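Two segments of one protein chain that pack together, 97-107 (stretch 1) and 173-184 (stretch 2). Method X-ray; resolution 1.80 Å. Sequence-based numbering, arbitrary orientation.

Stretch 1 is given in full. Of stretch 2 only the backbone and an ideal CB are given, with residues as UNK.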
# COMPACT_ATOMS: atom_id res chain seq x y z
N LEU A 97 13.98 9.07 1.66
CA LEU A 97 13.50 8.30 0.51
C LEU A 97 12.21 7.58 0.88
O LEU A 97 12.20 6.80 1.84
CB LEU A 97 14.56 7.27 0.10
CG LEU A 97 14.76 6.88 -1.37
CD1 LEU A 97 15.29 5.45 -1.51
CD2 LEU A 97 13.53 7.09 -2.19
N LEU A 98 11.14 7.83 0.14
CA LEU A 98 9.87 7.13 0.30
C LEU A 98 9.60 6.29 -0.95
O LEU A 98 9.54 6.84 -2.05
CB LEU A 98 8.72 8.11 0.52
CG LEU A 98 7.32 7.49 0.51
CD1 LEU A 98 7.08 6.64 1.76
CD2 LEU A 98 6.25 8.58 0.38
N TYR A 99 9.42 4.99 -0.78
CA TYR A 99 9.17 4.08 -1.90
C TYR A 99 7.73 3.59 -1.78
O TYR A 99 7.40 2.90 -0.82
CB TYR A 99 10.16 2.92 -1.88
CG TYR A 99 10.06 1.98 -3.04
CD1 TYR A 99 10.71 2.27 -4.24
CD2 TYR A 99 9.36 0.77 -2.94
CE1 TYR A 99 10.65 1.42 -5.32
CE2 TYR A 99 9.29 -0.09 -4.03
CZ TYR A 99 9.95 0.24 -5.21
OH TYR A 99 9.93 -0.59 -6.30
N TRP A 100 6.89 3.95 -2.74
CA TRP A 100 5.44 3.79 -2.65
C TRP A 100 4.96 2.73 -3.64
O TRP A 100 5.34 2.77 -4.83
CB TRP A 100 4.73 5.13 -2.91
CG TRP A 100 3.26 4.95 -3.02
CD1 TRP A 100 2.55 4.65 -4.16
CD2 TRP A 100 2.31 4.99 -1.95
NE1 TRP A 100 1.22 4.52 -3.85
CE2 TRP A 100 1.04 4.73 -2.51
CE3 TRP A 100 2.40 5.24 -0.57
CZ2 TRP A 100 -0.13 4.71 -1.74
CZ3 TRP A 100 1.23 5.21 0.19
CH2 TRP A 100 -0.01 4.94 -0.40
N VAL A 101 4.14 1.79 -3.16
CA VAL A 101 3.62 0.69 -3.98
C VAL A 101 2.11 0.82 -4.09
O VAL A 101 1.37 0.61 -3.11
CB VAL A 101 4.01 -0.68 -3.42
CG1 VAL A 101 3.77 -1.76 -4.48
CG2 VAL A 101 5.45 -0.65 -2.96
N HIS A 102 1.63 1.06 -5.32
CA HIS A 102 0.22 1.35 -5.57
C HIS A 102 -0.66 0.11 -5.43
O HIS A 102 -0.21 -1.04 -5.44
CB HIS A 102 0.06 1.97 -6.97
CG HIS A 102 0.22 0.98 -8.08
ND1 HIS A 102 -0.75 0.05 -8.40
CD2 HIS A 102 1.24 0.78 -8.96
CE1 HIS A 102 -0.33 -0.70 -9.41
NE2 HIS A 102 0.88 -0.27 -9.77
N CYS A 103 -1.97 0.37 -5.36
CA CYS A 103 -2.99 -0.65 -5.14
C CYS A 103 -3.45 -1.26 -6.46
O CYS A 103 -2.96 -0.92 -7.55
CB CYS A 103 -4.19 -0.05 -4.42
SG CYS A 103 -5.27 0.90 -5.55
N GLY A 104 -4.42 -2.16 -6.35
CA GLY A 104 -5.15 -2.63 -7.51
C GLY A 104 -5.40 -4.11 -7.57
O GLY A 104 -5.63 -4.64 -8.66
N GLY A 105 -5.37 -4.81 -6.42
CA GLY A 105 -5.67 -6.24 -6.42
C GLY A 105 -4.66 -7.08 -7.19
O GLY A 105 -4.97 -8.23 -7.54
N TRP A 106 -3.46 -6.54 -7.45
CA TRP A 106 -2.37 -7.10 -8.26
C TRP A 106 -2.64 -7.05 -9.76
O TRP A 106 -1.73 -7.30 -10.56
CB TRP A 106 -2.03 -8.54 -7.88
CG TRP A 106 -1.68 -8.74 -6.44
CD1 TRP A 106 -0.61 -8.20 -5.76
CD2 TRP A 106 -2.39 -9.56 -5.50
NE1 TRP A 106 -0.63 -8.62 -4.44
CE2 TRP A 106 -1.70 -9.47 -4.26
CE3 TRP A 106 -3.54 -10.36 -5.58
CZ2 TRP A 106 -2.13 -10.14 -3.12
CZ3 TRP A 106 -3.96 -11.03 -4.44
CH2 TRP A 106 -3.26 -10.91 -3.22
N ALA A 107 -3.88 -6.71 -10.15
CA ALA A 107 -4.34 -6.80 -11.53
C ALA A 107 -4.61 -5.45 -12.17
O ALA A 107 -4.86 -5.40 -13.38
CB ALA A 107 -5.63 -7.65 -11.60
N UNK A 173 9.23 2.32 3.24
CA UNK A 173 8.44 1.67 2.19
C UNK A 173 6.98 1.71 2.60
O UNK A 173 6.63 1.54 3.77
CB UNK A 173 8.90 0.23 1.95
N UNK A 174 6.12 2.01 1.64
CA UNK A 174 4.72 2.21 1.92
C UNK A 174 3.93 1.59 0.78
O UNK A 174 4.38 1.62 -0.36
CB UNK A 174 4.39 3.69 2.09
N UNK A 175 2.78 1.01 1.09
CA UNK A 175 1.97 0.42 0.04
C UNK A 175 0.51 0.36 0.42
O UNK A 175 0.15 0.28 1.60
CB UNK A 175 2.48 -0.98 -0.30
N UNK A 176 -0.33 0.38 -0.60
CA UNK A 176 -1.78 0.40 -0.45
C UNK A 176 -2.38 -0.88 -1.01
O UNK A 176 -2.16 -1.22 -2.17
CB UNK A 176 -2.38 1.62 -1.15
N UNK A 177 -3.14 -1.59 -0.17
CA UNK A 177 -3.92 -2.79 -0.56
C UNK A 177 -2.97 -3.81 -1.17
O UNK A 177 -2.02 -4.21 -0.48
CB UNK A 177 -5.03 -2.44 -1.55
N UNK A 178 -3.17 -4.26 -2.42
CA UNK A 178 -2.26 -5.25 -2.99
C UNK A 178 -0.83 -4.74 -3.02
O UNK A 178 0.12 -5.53 -2.89
CB UNK A 178 -2.71 -5.63 -4.40
N UNK A 179 -0.65 -3.43 -3.17
CA UNK A 179 0.69 -2.86 -3.13
C UNK A 179 1.31 -2.95 -1.74
O UNK A 179 2.52 -3.16 -1.60
CB UNK A 179 0.65 -1.40 -3.59
N UNK A 180 0.48 -2.83 -0.71
CA UNK A 180 0.95 -3.04 0.65
C UNK A 180 1.40 -4.48 0.87
O UNK A 180 2.42 -4.74 1.50
CB UNK A 180 -0.15 -2.67 1.65
N UNK A 181 0.64 -5.42 0.31
CA UNK A 181 1.03 -6.83 0.33
C UNK A 181 2.40 -7.03 -0.32
O UNK A 181 3.29 -7.70 0.25
CB UNK A 181 -0.02 -7.68 -0.38
N UNK A 182 2.60 -6.45 -1.51
CA UNK A 182 3.89 -6.60 -2.17
C UNK A 182 5.00 -5.94 -1.36
O UNK A 182 6.13 -6.44 -1.32
CB UNK A 182 3.84 -6.01 -3.58
N UNK A 183 4.69 -4.83 -0.67
CA UNK A 183 5.73 -4.20 0.13
C UNK A 183 6.05 -5.02 1.38
O UNK A 183 7.18 -4.99 1.86
CB UNK A 183 5.30 -2.78 0.52
N UNK A 184 5.06 -5.75 1.93
CA UNK A 184 5.33 -6.64 3.06
C UNK A 184 6.32 -7.72 2.65
O UNK A 184 7.29 -8.03 3.38
CB UNK A 184 4.04 -7.27 3.58

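Residues 97-101 and 173-176 run as parallel strands, after which stretch 2 turns at 177 into a helix whose axis makes 126° with that of strand 97-101.

Position 173 pairs with Tyr 99, its CB on the same sheet face as the tyrosine ring, 4.1 Å from Tyr 99 O. A branched or long apolar side chain would suit. It is Ile 173, whose CD1 reaches 3.9 Å from Tyr 99 CD2.

Position 174 pairs with Trp 100, and its CB lies on the same face of the sheet as that side chain. Its N donates to Tyr 99 O (2.9 Å) and its O accepts from Val 101 N (2.8 Å). The ideal CB is already close to the indole, which favours something small. The methyl of Ala 174 packs 3.7 Å from Trp 100 CE3 and 4.0 Å from Leu 98 CD1.

At 175, extended and paired with Val 101, a CB would sit 2.5 Å from the carbonyl O of 179, so glycine fits; it is Gly 175.

The N of 176 donates to Val 101 O (3.0 Å), and its CB points toward stretch 1, near Trp 100 CZ2 and Cys 103 CB. A long side chain, apolar or polar, could follow. Gln 176 OE1 accepts from water 1 (2.8 Å), which accepts from Cys 103 N (2.9 Å).

Position 177 has phi/psi of 57/-122, and its CB is 3.8 Å from Cys 103 CB. Glycine would be easiest, but a small residue is possible. Ser 177 OG lies 2.6 Å from water 2, which accepts from Gly 104 N and Gly 105 N (both 2.6 Å).

The CB of 178 is 3.3 Å from Trp 106 N and 3.4 Å from Gly 105 N, favouring a small side chain. Ala 178 sets its methyl over the face of the Trp 106 five-membered ring, CB 3.6 Å from the centroid.

At 179 a CB would be 2.1 Å from His 102 O and 2.2 Å from Val 101 O, so glycine alone fits. Gly 179 CA lies 3.1 Å from His 102 O. At 180 a CB would point away but meet Gly 175 O at 3.0 Å, which favours glycine; it is Gly 180.

The CB of 181 is 4.2 Å from Trp 106 NE1, a donor inviting Asn, Asp or Gln. Asn 181 OD1 accepts from Trp 106 NE1 (3.1 Å).

Position 182 faces Val 101 CG1 and the Trp 106 indole, suiting an apolar chain: Leu 182 CD2 lies 3.8 Å from Trp 106 CD1. The CB of 183 lies 4.1 Å from Val 101 CG2, without a clash, so several types could stand there; Ser 183 OG donates to Gly 180 O (2.7 Å). Position 184, out of reach and unconstrained here, is Leu 184.

Stretch 2 173-184: IAGQSAGGNLSL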
# COMPACT_ATOMS: atom_id res chain seq x y z
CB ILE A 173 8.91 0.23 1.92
CG1 ILE A 173 8.19 -0.33 0.70
CG2 ILE A 173 8.68 -0.67 3.15
CD1 ILE A 173 8.81 -1.58 0.17
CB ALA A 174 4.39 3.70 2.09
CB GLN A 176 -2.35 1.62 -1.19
CG GLN A 176 -3.84 1.78 -1.08
CD GLN A 176 -4.29 3.01 -1.83
OE1 GLN A 176 -4.81 2.92 -2.93
NE2 GLN A 176 -4.05 4.18 -1.24
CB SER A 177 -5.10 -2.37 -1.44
OG SER A 177 -5.92 -3.51 -1.71
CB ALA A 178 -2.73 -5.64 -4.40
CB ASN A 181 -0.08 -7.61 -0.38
CG ASN A 181 0.34 -9.01 -0.80
OD1 ASN A 181 0.93 -9.18 -1.86
ND2 ASN A 181 -0.00 -10.00 0.00
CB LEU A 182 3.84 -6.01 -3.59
CG LEU A 182 2.84 -6.66 -4.55
CD1 LEU A 182 2.92 -6.04 -5.94
CD2 LEU A 182 3.01 -8.19 -4.62
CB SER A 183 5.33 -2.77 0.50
OG SER A 183 4.36 -2.80 1.51
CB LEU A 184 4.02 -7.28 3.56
CG LEU A 184 2.98 -6.35 4.22
CD1 LEU A 184 1.74 -7.12 4.65
CD2 LEU A 184 3.59 -5.58 5.40
O HOH W 1 -2.72 3.08 -4.75
O HOH W 2 -5.15 -3.52 -4.22
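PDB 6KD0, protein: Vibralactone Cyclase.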